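Local structure of SPbeta prophage-derived uncharacterized protein YomS (Bacillus subtilis, 6I5O) at residues T19-A24 and F101-V106; F33-F38 and F97-E102; R39-K44 and W89-A94; T50-K55 and L83-Y88. The protein is of unknown function but comes from a prophage lytic cassette and assembles as a homopentamer of all-beta chains. All coordinates share one frame; numbering follows the deposited sequence. Where two conformers were deposited one is given.

Contact 1 of 4, residues T19-A24 and F101-V106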
loop_
_atom_site.group_PDB
_atom_site.type_symbol
_atom_site.label_atom_id
_atom_site.label_comp_id
_atom_site.label_asym_id
_atom_site.label_seq_id
_atom_site.Cartn_x
_atom_site.Cartn_y
_atom_site.Cartn_z
ATOM N N THR A 19 12.803 8.990 21.395
ATOM C CA THR A 19 14.243 9.253 21.246
ATOM C C THR A 19 15.047 7.973 21.414
ATOM O O THR A 19 15.094 7.420 22.514
ATOM C CB THR A 19 14.685 10.345 22.228
ATOM O OG1 THR A 19 14.000 11.537 21.837
ATOM C CG2 THR A 19 16.177 10.572 22.168
ATOM N N PHE A 20 15.748 7.560 20.372
ATOM C CA PHE A 20 16.683 6.417 20.438
ATOM C C PHE A 20 18.012 6.885 21.023
ATOM O O PHE A 20 18.610 6.178 21.848
ATOM C CB PHE A 20 16.846 5.765 19.080
ATOM C CG PHE A 20 15.569 5.216 18.497
ATOM C CD1 PHE A 20 15.117 3.970 18.843
ATOM C CD2 PHE A 20 14.776 5.987 17.645
ATOM C CE1 PHE A 20 13.955 3.459 18.296
ATOM C CE2 PHE A 20 13.623 5.459 17.070
ATOM C CZ PHE A 20 13.199 4.210 17.444
ATOM N N HIS A 21 18.498 8.019 20.534
ATOM C CA HIS A 21 19.758 8.668 20.990
ATOM C C HIS A 21 19.524 10.168 21.086
ATOM O O HIS A 21 19.179 10.809 20.118
ATOM C CB HIS A 21 20.901 8.422 20.013
ATOM C CG HIS A 21 21.295 6.998 19.920
ATOM N ND1 HIS A 21 22.239 6.443 20.731
ATOM C CD2 HIS A 21 20.849 6.016 19.111
ATOM C CE1 HIS A 21 22.389 5.177 20.379
ATOM N NE2 HIS A 21 21.537 4.871 19.405
ATOM N N GLU A 22 19.706 10.679 22.287
ATOM C CA GLU A 22 19.668 12.113 22.588
ATOM C C GLU A 22 21.125 12.494 22.659
ATOM O O GLU A 22 21.750 12.201 23.654
ATOM C CB GLU A 22 19.284 12.360 24.021
ATOM C CG GLU A 22 18.987 13.797 24.302
ATOM C CD GLU A 22 17.743 13.722 25.157
ATOM O OE1 GLU A 22 16.687 13.290 24.602
ATOM O OE2 GLU A 22 17.881 13.925 26.394
ATOM N N ALA A 23 21.978 12.529 22.049
ATOM C CA ALA A 23 23.128 13.349 21.545
ATOM C C ALA A 23 24.323 12.453 21.795
ATOM O O ALA A 23 25.157 12.752 22.630
ATOM C CB ALA A 23 23.237 14.712 22.215
ATOM N N ALA A 24 24.312 11.314 21.057
ATOM C CA ALA A 24 25.342 10.271 21.176
ATOM C C ALA A 24 26.682 10.819 20.721
ATOM O O ALA A 24 26.734 11.341 19.612
ATOM C CB ALA A 24 24.965 9.089 20.367
ATOM N N PHE A 101 18.249 1.440 17.008
ATOM C CA PHE A 101 19.118 2.141 16.027
ATOM C C PHE A 101 20.467 2.324 16.675
ATOM O O PHE A 101 20.588 3.257 17.507
ATOM C CB PHE A 101 18.474 3.467 15.634
ATOM C CG PHE A 101 17.275 3.201 14.789
ATOM C CD1 PHE A 101 16.044 2.862 15.359
ATOM C CD2 PHE A 101 17.406 3.085 13.405
ATOM C CE1 PHE A 101 15.006 2.401 14.573
ATOM C CE2 PHE A 101 16.355 2.668 12.628
ATOM C CZ PHE A 101 15.173 2.312 13.208
ATOM N N GLU A 102 21.403 1.456 16.370
ATOM C CA GLU A 102 22.698 1.398 17.064
ATOM C C GLU A 102 23.652 2.424 16.446
ATOM O O GLU A 102 23.858 2.412 15.214
ATOM C CB GLU A 102 23.312 0.018 16.910
ATOM C CG GLU A 102 24.680 -0.090 17.591
ATOM C CD GLU A 102 25.238 -1.477 17.642
ATOM O OE1 GLU A 102 24.532 -2.436 17.221
ATOM O OE2 GLU A 102 26.285 -1.639 18.291
ATOM N N VAL A 103 24.262 3.262 17.304
ATOM C CA VAL A 103 25.407 4.091 16.881
ATOM C C VAL A 103 26.625 3.185 16.971
ATOM O O VAL A 103 27.094 2.914 18.106
ATOM C CB VAL A 103 25.525 5.359 17.740
ATOM C CG1 VAL A 103 26.779 6.132 17.401
ATOM C CG2 VAL A 103 24.283 6.218 17.625
ATOM N N VAL A 104 27.088 2.708 15.827
ATOM C CA VAL A 104 28.267 1.817 15.757
ATOM C C VAL A 104 29.530 2.660 15.947
ATOM O O VAL A 104 30.511 2.200 16.591
ATOM C CB VAL A 104 28.282 1.085 14.409
ATOM C CG1 VAL A 104 29.561 0.296 14.189
ATOM C CG2 VAL A 104 27.096 0.172 14.327
ATOM N N SER A 105 29.539 3.869 15.388
ATOM C CA SER A 105 30.674 4.782 15.454
ATOM C C SER A 105 30.163 6.196 15.289
ATOM O O SER A 105 29.122 6.391 14.638
ATOM C CB SER A 105 31.739 4.442 14.430
ATOM O OG SER A 105 31.264 4.620 13.132
ATOM N N VAL A 106 30.880 7.160 15.837
ATOM C CA VAL A 106 30.513 8.578 15.674
ATOM C C VAL A 106 31.730 9.419 16.045
ATOM O O VAL A 106 32.436 9.089 16.998
ATOM C CB VAL A 106 29.288 8.973 16.537
ATOM C CG1 VAL A 106 29.516 8.711 18.039
ATOM C CG2 VAL A 106 28.899 10.425 16.272
#
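His21 and Phe101 join two parts of an all-beta, curled antiparallel sheet, strand 98-107 and the bent end of the strand that leads into 21-24. A classic beta bulge at Phe20 and His21, both facing Val112, lets the two neighbouring side chains turn toward 101-106 together. The imidazole of His21 can be followed outward: beyond CB, chi1 of -65° sets CG anti to the carbonyl carbon. CG comes first under a methyl, CG2 of Val103. ND1 and CD2 lie beneath the same methyl, and CD2 also comes 3.2 Å from Phe101 O. CE1 and NE2 have the closest approach, each 3.5 Å from Val103 CG2. That methyl sits almost straight above the ring centre as a CH-pi contact, 3.5 Å from the His21 centroid. At the tip NE2 gives its hydrogen to Phe101 O at 2.7 Å, with the oxygen almost in the imidazole plane and the donor nearly along the C=O axis. The N-H...O angle is only 138°, so the bond is short but bent. NE2 is the donor here, and the bond settles the rotation of the ring, which has Val103 on one face and a carbonyl at its edge. Beside it Phe20 and Phe101 form a T-shaped pair, planes at 64°, within an aromatic cluster that also takes in Phe18, Phe56 and Phe91. Further along, Ala24 CB rests against Val103 CG2 at 4.0 Å. In the T-shaped pair, Phe101 CD1 stands over the centre of the Phe20 ring, 3.7 Å from CE1.

Contact 2 of 4, residues F33-F38 and F97-E102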
loop_
_atom_site.group_PDB
_atom_site.type_symbol
_atom_site.label_atom_id
_atom_site.label_comp_id
_atom_site.label_asym_id
_atom_site.label_seq_id
_atom_site.Cartn_x
_atom_site.Cartn_y
_atom_site.Cartn_z
ATOM N N PHE A 33 12.671 0.789 21.254
ATOM C CA PHE A 33 11.244 1.166 21.175
ATOM C C PHE A 33 10.420 -0.112 21.136
ATOM O O PHE A 33 10.650 -0.928 20.240
ATOM C CB PHE A 33 10.962 2.031 19.971
ATOM C CG PHE A 33 9.526 2.437 19.880
ATOM C CD1 PHE A 33 9.023 3.365 20.758
ATOM C CD2 PHE A 33 8.666 1.898 18.918
ATOM C CE1 PHE A 33 7.682 3.742 20.703
ATOM C CE2 PHE A 33 7.332 2.308 18.879
ATOM C CZ PHE A 33 6.852 3.194 19.813
ATOM N N VAL A 34 9.503 -0.222 22.064
ATOM C CA VAL A 34 8.482 -1.287 22.072
ATOM C C VAL A 34 7.391 -0.889 21.097
ATOM O O VAL A 34 6.696 0.125 21.309
ATOM C CB VAL A 34 7.943 -1.532 23.466
ATOM C CG1 VAL A 34 6.787 -2.527 23.493
ATOM C CG2 VAL A 34 9.072 -1.966 24.390
ATOM N N VAL A 35 7.220 -1.665 20.024
ATOM C CA VAL A 35 6.314 -1.287 18.922
ATOM C C VAL A 35 4.884 -1.148 19.406
ATOM O O VAL A 35 4.192 -0.241 18.930
ATOM C CB VAL A 35 6.501 -2.313 17.802
ATOM C CG1 VAL A 35 5.414 -2.081 16.738
ATOM C CG2 VAL A 35 7.893 -2.199 17.176
ATOM N N GLY A 36 4.410 -2.032 20.279
ATOM C CA GLY A 36 3.051 -1.901 20.790
ATOM C C GLY A 36 2.022 -1.967 19.665
ATOM O O GLY A 36 2.050 -2.987 18.936
ATOM N N HIS A 37 1.166 -0.961 19.568
ATOM C CA HIS A 37 0.110 -0.978 18.549
ATOM C C HIS A 37 0.512 -0.274 17.278
ATOM O O HIS A 37 -0.360 -0.110 16.402
ATOM C CB HIS A 37 -1.202 -0.486 19.137
ATOM C CG HIS A 37 -1.223 0.936 19.561
ATOM N ND1 HIS A 37 -1.850 1.298 20.728
ATOM C CD2 HIS A 37 -0.779 2.062 18.943
ATOM C CE1 HIS A 37 -1.821 2.618 20.823
ATOM N NE2 HIS A 37 -1.124 3.109 19.755
ATOM N N PHE A 38 1.737 0.177 17.093
ATOM C CA PHE A 38 2.109 0.994 15.936
ATOM C C PHE A 38 2.411 0.115 14.728
ATOM O O PHE A 38 2.649 -1.099 14.812
ATOM C CB PHE A 38 3.268 1.913 16.318
ATOM C CG PHE A 38 2.834 2.973 17.297
ATOM C CD1 PHE A 38 2.066 4.052 16.893
ATOM C CD2 PHE A 38 3.165 2.896 18.642
ATOM C CE1 PHE A 38 1.596 4.963 17.816
ATOM C CE2 PHE A 38 2.677 3.809 19.570
ATOM C CZ PHE A 38 1.957 4.894 19.140
ATOM N N PHE A 97 8.569 -6.848 17.674
ATOM C CA PHE A 97 8.455 -6.536 19.100
ATOM C C PHE A 97 9.132 -5.192 19.434
ATOM O O PHE A 97 8.505 -4.299 20.003
ATOM C CB PHE A 97 9.077 -7.652 19.907
ATOM C CG PHE A 97 9.175 -7.327 21.378
ATOM C CD1 PHE A 97 8.035 -7.065 22.107
ATOM C CD2 PHE A 97 10.414 -7.365 22.019
ATOM C CE1 PHE A 97 8.160 -6.758 23.473
ATOM C CE2 PHE A 97 10.501 -7.180 23.390
ATOM C CZ PHE A 97 9.384 -6.811 24.078
ATOM N N LYS A 98 10.383 -5.043 19.021
ATOM C CA LYS A 98 11.187 -3.841 19.345
ATOM C C LYS A 98 11.979 -3.428 18.125
ATOM O O LYS A 98 12.285 -4.249 17.263
ATOM C CB LYS A 98 12.188 -4.111 20.450
ATOM C CG LYS A 98 11.643 -3.983 21.859
ATOM C CD LYS A 98 12.694 -4.356 22.873
ATOM C CE LYS A 98 12.389 -3.823 24.252
ATOM N NZ LYS A 98 13.463 -4.190 25.200
ATOM N N VAL A 99 12.322 -2.141 18.109
ATOM C CA VAL A 99 13.324 -1.646 17.135
ATOM C C VAL A 99 14.412 -0.888 17.893
ATOM O O VAL A 99 14.149 -0.325 18.979
ATOM C CB VAL A 99 12.664 -0.805 16.021
ATOM C CG1 VAL A 99 11.770 -1.647 15.133
ATOM C CG2 VAL A 99 11.909 0.362 16.562
ATOM N N MET A 100 15.577 -0.870 17.293
ATOM C CA MET A 100 16.804 -0.308 17.872
ATOM C C MET A 100 17.634 0.293 16.747
ATOM O O MET A 100 17.695 -0.274 15.664
ATOM C CB MET A 100 17.584 -1.418 18.584
ATOM C CG MET A 100 18.987 -0.970 18.942
ATOM S SD MET A 100 20.101 -2.329 19.376
ATOM C CE MET A 100 19.303 -2.741 20.883
ATOM N N PHE A 101 18.249 1.440 17.008
ATOM C CA PHE A 101 19.118 2.141 16.027
ATOM C C PHE A 101 20.467 2.324 16.675
ATOM O O PHE A 101 20.588 3.257 17.507
ATOM C CB PHE A 101 18.474 3.467 15.634
ATOM C CG PHE A 101 17.275 3.201 14.789
ATOM C CD1 PHE A 101 16.044 2.862 15.359
ATOM C CD2 PHE A 101 17.406 3.085 13.405
ATOM C CE1 PHE A 101 15.006 2.401 14.573
ATOM C CE2 PHE A 101 16.355 2.668 12.628
ATOM C CZ PHE A 101 15.173 2.312 13.208
ATOM N N GLU A 102 21.403 1.456 16.370
ATOM C CA GLU A 102 22.698 1.398 17.064
ATOM C C GLU A 102 23.652 2.424 16.446
ATOM O O GLU A 102 23.858 2.412 15.214
ATOM C CB GLU A 102 23.312 0.018 16.910
ATOM C CG GLU A 102 24.680 -0.090 17.591
ATOM C CD GLU A 102 25.238 -1.477 17.642
ATOM O OE1 GLU A 102 24.532 -2.436 17.221
ATOM O OE2 GLU A 102 26.285 -1.639 18.291
HETATM O O HOH W 1 5.725 -4.543 20.792
#
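Phe33 and Val99 form the tight half of this contact. Their backbones exchange two hydrogen bonds: Phe33 N to Val99 O at 2.9 Å and Val99 N to Phe33 O at 3.0 Å. On the buried face of this pair Phe33 CB meets Val99 CG2 at 3.9 Å. Chi1 of Phe33 puts CG anti to the backbone N (-179°), and the ring leads off toward Phe18 and Val116, offering Val99 CG2 just its edge. Val35 extends the same inner side, its CG2 lying 3.6 Å from Phe97 O. The arrangement is a short antiparallel ladder: strand 33-34 is added to the start of strand 98-107 in the curled sheet, with Val34 and Lys98 as the next, non-hydrogen-bonded pair. Val35 N to Phe97 O closes the ladder, a nearly straight bond of 2.9 Å. From there the chain reverses in a type II' turn, Val35 to Phe38, with Gly36 taking the positive phi. The outer side is looser. Val34 CG2 crosses the aliphatic stem of Lys98, 3.8 Å from CE, while the amine beyond forms a salt bridge with Glu32. The Phe97 ring stands farther off, its CE1 4.4 Å from Val34 CG1. Water enters here as well: one molecule accepts from Gly36 N and donates to Phe97 O, so that carbonyl takes two hydrogens. At the turn itself, Lys15 of a second subunit donates to Gly36 O and Phe38 O.

Contact 3 of 4, residues R39-K44 and W89-A94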
loop_
_atom_site.group_PDB
_atom_site.type_symbol
_atom_site.label_atom_id
_atom_site.label_comp_id
_atom_site.label_asym_id
_atom_site.label_seq_id
_atom_site.Cartn_x
_atom_site.Cartn_y
_atom_site.Cartn_z
ATOM N N ARG A 39 2.332 0.756 13.562
ATOM C CA ARG A 39 2.565 0.064 12.272
ATOM C C ARG A 39 3.797 0.564 11.542
ATOM O O ARG A 39 4.421 -0.226 10.831
ATOM C CB ARG A 39 1.380 0.240 11.313
ATOM C CG ARG A 39 0.028 -0.298 11.778
ATOM C CD ARG A 39 -1.041 0.172 10.757
ATOM N NE ARG A 39 -2.419 -0.145 11.062
ATOM C CZ ARG A 39 -3.007 -1.268 10.677
ATOM N NH1 ARG A 39 -2.283 -2.217 10.146
ATOM N NH2 ARG A 39 -4.294 -1.479 10.861
ATOM N N GLU A 40 4.082 1.853 11.618
ATOM C CA GLU A 40 5.135 2.479 10.799
ATOM C C GLU A 40 6.021 3.342 11.705
ATOM O O GLU A 40 5.548 3.893 12.676
ATOM C CB GLU A 40 4.517 3.369 9.690
ATOM C CG GLU A 40 3.574 2.643 8.744
ATOM C CD GLU A 40 2.858 3.568 7.769
ATOM O OE1 GLU A 40 2.255 4.674 8.182
ATOM O OE2 GLU A 40 2.808 3.096 6.603
ATOM N N LEU A 41 7.272 3.480 11.293
ATOM C CA LEU A 41 8.253 4.359 11.958
ATOM C C LEU A 41 9.003 5.158 10.920
ATOM O O LEU A 41 9.430 4.609 9.916
ATOM C CB LEU A 41 9.246 3.467 12.693
ATOM C CG LEU A 41 10.517 4.091 13.245
ATOM C CD1 LEU A 41 10.279 5.083 14.333
ATOM C CD2 LEU A 41 11.448 3.016 13.755
ATOM N N THR A 42 9.207 6.425 11.244
ATOM C CA THR A 42 10.141 7.265 10.482
ATOM C C THR A 42 11.196 7.762 11.455
ATOM O O THR A 42 10.852 8.443 12.432
ATOM C CB THR A 42 9.421 8.440 9.820
ATOM O OG1 THR A 42 8.430 7.931 8.914
ATOM C CG2 THR A 42 10.377 9.314 9.030
ATOM N N VAL A 43 12.446 7.447 11.183
ATOM C CA VAL A 43 13.604 7.862 12.020
ATOM C C VAL A 43 14.303 9.031 11.351
ATOM O O VAL A 43 14.560 8.984 10.148
ATOM C CB VAL A 43 14.590 6.690 12.158
ATOM C CG1 VAL A 43 15.809 7.093 12.945
ATOM C CG2 VAL A 43 13.927 5.544 12.865
ATOM N N LYS A 44 14.628 10.049 12.149
ATOM C CA LYS A 44 15.451 11.181 11.701
ATOM C C LYS A 44 16.826 11.031 12.345
ATOM O O LYS A 44 16.943 10.944 13.606
ATOM C CB LYS A 44 14.819 12.505 12.098
ATOM C CG LYS A 44 15.667 13.709 11.781
ATOM C CD LYS A 44 15.866 13.958 10.298
ATOM C CE LYS A 44 16.960 14.960 9.950
ATOM N NZ LYS A 44 16.649 16.298 10.463
ATOM N N TRP A 89 14.436 7.856 7.524
ATOM C CA TRP A 89 14.290 6.462 7.063
ATOM C C TRP A 89 12.949 5.934 7.542
ATOM O O TRP A 89 12.611 6.044 8.741
ATOM C CB TRP A 89 15.411 5.603 7.624
ATOM C CG TRP A 89 16.732 5.871 7.019
ATOM C CD1 TRP A 89 17.642 6.813 7.417
ATOM C CD2 TRP A 89 17.318 5.200 5.903
ATOM N NE1 TRP A 89 18.733 6.782 6.589
ATOM C CE2 TRP A 89 18.552 5.801 5.655
ATOM C CE3 TRP A 89 16.898 4.140 5.075
ATOM C CZ2 TRP A 89 19.412 5.366 4.651
ATOM C CZ3 TRP A 89 17.727 3.725 4.063
ATOM C CH2 TRP A 89 18.988 4.308 3.885
ATOM N N ASP A 90 12.215 5.313 6.630
ATOM C CA ASP A 90 10.865 4.763 6.877
ATOM C C ASP A 90 10.919 3.243 7.023
ATOM O O ASP A 90 11.588 2.575 6.219
ATOM C CB ASP A 90 9.936 5.083 5.731
ATOM C CG ASP A 90 9.420 6.474 5.671
ATOM O OD1 ASP A 90 9.563 7.218 6.687
ATOM O OD2 ASP A 90 8.986 6.828 4.540
ATOM N N PHE A 91 10.185 2.751 8.006
ATOM C CA PHE A 91 10.172 1.305 8.314
ATOM C C PHE A 91 8.760 0.839 8.550
ATOM O O PHE A 91 7.954 1.534 9.153
ATOM C CB PHE A 91 10.972 0.987 9.576
ATOM C CG PHE A 91 12.402 1.426 9.533
ATOM C CD1 PHE A 91 12.779 2.707 9.873
ATOM C CD2 PHE A 91 13.370 0.552 9.052
ATOM C CE1 PHE A 91 14.091 3.095 9.792
ATOM C CE2 PHE A 91 14.695 0.937 8.978
ATOM C CZ PHE A 91 15.039 2.211 9.331
ATOM N N ASP A 92 8.486 -0.369 8.078
ATOM C CA ASP A 92 7.251 -1.106 8.411
ATOM C C ASP A 92 7.561 -1.991 9.611
ATOM O O ASP A 92 8.395 -2.904 9.500
ATOM C CB ASP A 92 6.752 -1.920 7.231
ATOM C CG ASP A 92 5.554 -2.803 7.547
ATOM O OD1 ASP A 92 4.967 -2.801 8.686
ATOM O OD2 ASP A 92 5.158 -3.541 6.605
ATOM N N ILE A 93 6.969 -1.645 10.747
ATOM C CA ILE A 93 7.344 -2.269 12.036
ATOM C C ILE A 93 6.197 -3.035 12.675
ATOM O O ILE A 93 6.360 -3.526 13.795
ATOM C CB ILE A 93 7.862 -1.189 13.003
ATOM C CG1 ILE A 93 6.762 -0.181 13.402
ATOM C CG2 ILE A 93 9.114 -0.510 12.477
ATOM C CD1 ILE A 93 7.098 0.698 14.559
ATOM N N ALA A 94 5.068 -3.190 12.006
ATOM C CA ALA A 94 3.855 -3.660 12.664
ATOM C C ALA A 94 4.024 -5.019 13.317
ATOM O O ALA A 94 3.367 -5.271 14.332
ATOM C CB ALA A 94 2.694 -3.702 11.710
#
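The Phe91 ring has Leu41 O near its plane at one edge, 3.9 Å from CD1, while Val43 CG2 comes in obliquely on CE1. Phe101 and Phe56 add edge-to-face pairings to the same ring. Strands 40-46 and 87-92, which run antiparallel, put Leu41, Val43, Trp89 and Phe91 on the face lined by the aromatic core. Their regular ladder has backbone bonds in both directions at Leu41-Phe91 and Val43-Trp89. Leu41 and Phe91 run alongside each other off the same face, Leu41 CD2 4.1 Å from Phe91 CD1, and Leu41 CB also packs on Ile93 CD1 at 4.0 Å. At the far end of the ladder Ile93 N donates to Arg39 O. The other face, with Glu40, Thr42, Asp90 and Asp92, is polar and packs against a third subunit, Thr42 on its Gly95 and Asp90 on its Asp92. Here Thr42 keeps OG1 anti to its carbonyl carbon (chi1 -61°), alongside the Asp90 carboxylate. Lys73 of the same chain forms a salt bridge with Asp90 OD2. The other oxygen, OD1, takes the hydroxyl hydrogen of Thr42 OG1 at 2.6 Å, met 37° out of the carboxylate plane, with Thr42 CG2 only 3.2 Å away.

Contact 4 of 4, residues T50-K55 and L83-Y88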
loop_
_atom_site.group_PDB
_atom_site.type_symbol
_atom_site.label_atom_id
_atom_site.label_comp_id
_atom_site.label_asym_id
_atom_site.label_seq_id
_atom_site.Cartn_x
_atom_site.Cartn_y
_atom_site.Cartn_z
ATOM N N THR A 50 30.663 14.865 12.439
ATOM C CA THR A 50 31.396 14.896 11.145
ATOM C C THR A 50 31.444 13.518 10.503
ATOM O O THR A 50 31.614 13.440 9.300
ATOM C CB THR A 50 32.772 15.514 11.291
ATOM O OG1 THR A 50 33.574 14.688 12.097
ATOM C CG2 THR A 50 32.685 16.865 11.974
ATOM N N SER A 51 31.293 12.453 11.288
ATOM C CA SER A 51 31.159 11.083 10.725
ATOM C C SER A 51 30.353 10.232 11.683
ATOM O O SER A 51 30.329 10.529 12.842
ATOM C CB SER A 51 32.454 10.444 10.313
ATOM O OG SER A 51 33.263 10.287 11.422
ATOM N N ARG A 52 29.672 9.224 11.164
ATOM C CA ARG A 52 28.882 8.316 12.016
ATOM C C ARG A 52 28.501 7.096 11.209
ATOM O O ARG A 52 28.494 7.149 9.961
ATOM C CB ARG A 52 27.646 9.006 12.611
ATOM C CG ARG A 52 26.441 9.157 11.676
ATOM C CD ARG A 52 26.775 9.894 10.382
ATOM N NE ARG A 52 27.222 11.263 10.568
ATOM C CZ ARG A 52 27.705 12.018 9.612
ATOM N NH1 ARG A 52 28.067 13.265 9.878
ATOM N NH2 ARG A 52 27.895 11.533 8.387
ATOM N N GLU A 53 28.129 6.053 11.914
ATOM C CA GLU A 53 27.546 4.853 11.272
ATOM C C GLU A 53 26.423 4.399 12.182
ATOM O O GLU A 53 26.643 4.133 13.359
ATOM C CB GLU A 53 28.594 3.760 11.113
ATOM C CG GLU A 53 28.084 2.494 10.528
ATOM C CD GLU A 53 29.160 1.410 10.416
ATOM O OE1 GLU A 53 30.357 1.679 10.695
ATOM O OE2 GLU A 53 28.794 0.239 10.148
ATOM N N ILE A 54 25.213 4.315 11.600
ATOM C CA ILE A 54 23.993 3.890 12.321
ATOM C C ILE A 54 23.556 2.575 11.678
ATOM O O ILE A 54 23.419 2.553 10.455
ATOM C CB ILE A 54 22.875 4.944 12.206
ATOM C CG1 ILE A 54 23.360 6.360 12.517
ATOM C CG2 ILE A 54 21.682 4.529 13.025
ATOM C CD1 ILE A 54 23.886 6.550 13.927
ATOM N N LYS A 55 23.353 1.540 12.497
ATOM C CA LYS A 55 22.768 0.278 11.974
ATOM C C LYS A 55 21.377 0.106 12.533
ATOM O O LYS A 55 21.080 0.416 13.685
ATOM C CB LYS A 55 23.622 -0.919 12.389
ATOM C CG LYS A 55 24.897 -1.014 11.556
ATOM C CD LYS A 55 25.643 -2.278 11.848
ATOM C CE LYS A 55 26.404 -2.832 10.656
ATOM N NZ LYS A 55 27.823 -2.569 10.880
ATOM N N LEU A 83 25.728 5.876 6.710
ATOM C CA LEU A 83 26.924 6.661 7.081
ATOM C C LEU A 83 26.615 8.146 7.054
ATOM O O LEU A 83 27.559 8.936 7.272
ATOM C CB LEU A 83 28.048 6.356 6.088
ATOM C CG LEU A 83 28.503 4.906 6.090
ATOM C CD1 LEU A 83 29.554 4.646 5.061
ATOM C CD2 LEU A 83 28.980 4.492 7.467
ATOM N N ASN A 84 25.379 8.535 6.769
ATOM C CA ASN A 84 25.040 9.950 6.548
ATOM C C ASN A 84 24.253 10.503 7.733
ATOM O O ASN A 84 23.656 9.758 8.489
ATOM C CB ASN A 84 24.245 10.133 5.259
ATOM C CG ASN A 84 25.067 9.769 4.057
ATOM O OD1 ASN A 84 24.524 9.118 3.163
ATOM N ND2 ASN A 84 26.305 10.163 3.976
ATOM N N THR A 85 24.226 11.818 7.826
ATOM C CA THR A 85 23.364 12.551 8.766
ATOM C C THR A 85 22.310 13.278 7.929
ATOM O O THR A 85 22.426 13.329 6.675
ATOM C CB THR A 85 24.204 13.479 9.659
ATOM O OG1 THR A 85 23.348 13.982 10.715
ATOM C CG2 THR A 85 24.864 14.576 8.848
ATOM N N ASN A 86 21.364 13.892 8.609
ATOM C CA ASN A 86 20.259 14.652 7.976
ATOM C C ASN A 86 19.482 13.739 7.017
ATOM O O ASN A 86 19.397 14.058 5.792
ATOM C CB ASN A 86 20.748 15.931 7.307
ATOM C CG ASN A 86 19.567 16.790 6.896
ATOM O OD1 ASN A 86 18.496 16.632 7.475
ATOM N ND2 ASN A 86 19.786 17.681 5.943
ATOM N N GLU A 87 18.992 12.645 7.549
ATOM C CA GLU A 87 18.204 11.699 6.730
ATOM C C GLU A 87 17.008 11.219 7.527
ATOM O O GLU A 87 17.088 11.034 8.769
ATOM C CB GLU A 87 18.983 10.425 6.385
ATOM C CG GLU A 87 20.087 10.633 5.423
ATOM C CD GLU A 87 20.822 9.356 5.049
ATOM O OE1 GLU A 87 20.917 8.448 5.887
ATOM O OE2 GLU A 87 21.354 9.369 3.929
ATOM N N TYR A 88 15.919 10.979 6.784
ATOM C CA TYR A 88 14.751 10.250 7.297
ATOM C C TYR A 88 14.748 8.845 6.686
ATOM O O TYR A 88 14.915 8.695 5.446
ATOM C CB TYR A 88 13.458 10.953 6.902
ATOM C CG TYR A 88 13.218 12.243 7.653
ATOM C CD1 TYR A 88 12.570 12.293 8.877
ATOM C CD2 TYR A 88 13.553 13.427 7.045
ATOM C CE1 TYR A 88 12.310 13.490 9.530
ATOM C CE2 TYR A 88 13.296 14.633 7.683
ATOM C CZ TYR A 88 12.688 14.678 8.905
ATOM O OH TYR A 88 12.423 15.889 9.490
HETATM O O HOH W 2 30.150 8.951 8.425
#
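Arg52 reaches across to the carbonyl of Leu83, NH2 donating to Leu83 O at 2.8 Å with an N-H...O angle of 160°. The oxygen lies almost in the guanidinium plane, so the bond uses the edge of the group. One face is covered by Thr85, whose CB stands 3.7 Å above the plane toward the rim and whose CG2 touches NH1. CG of Arg52 sits between the backbone N and the carbonyl carbon (chi1 79°), and bends at chi2 and chi3 curl the chain back, leaving CD 3.3 Å from Leu83 O. That oxygen also accepts from a water held by Arg52 N, so two donors grip it. Asn84 O, 3.7 Å from Arg52 CD, is buried here without a polar partner. Next to this, Leu83 lies beside Glu53, its CD2 3.7 Å from Glu53 CB, and the carboxylate beyond forms a salt bridge from OE2 to Lys55 NZ at 3.1 Å. A second shell steadies the pieces: Ser49 OG takes a hydrogen bond from Arg52 NE, and Thr82 OG1 holds Asn84 N. Unlike a strand pair, the contact joins strand 51-59 to the loop that follows its short neighbour 81-82. Strand 98-107 pairs with 51-59 too, while the loop runs on through a G1 bulge at Asn86 and Glu87 into strand 87-92, beside strand 40-46.

How the contacts relate
From the N terminus, the chain opens contact 1 at 19-24 and contact 2 at 33-38, and both loops close on strand 98-107, where their segments share Phe101 and Glu102. Contact 3 starts at 39-44, immediately after contact 2, and closes at 89-94, nested inside both. Contact 4, from 50-55 to 83-88, is the innermost loop, lying within contact 3. None of the loops cross. Strand 98-107 thus ties the early chain to strand 51-59, and strand 87-92 continues from contact 4 into contact 3. Phe101 CZ meets Val43 CG2 at 3.5 Å, joining contacts 1 and 2 to contact 3 through the core, while contacts 2 and 4 lie on opposite sides of the chain's centre.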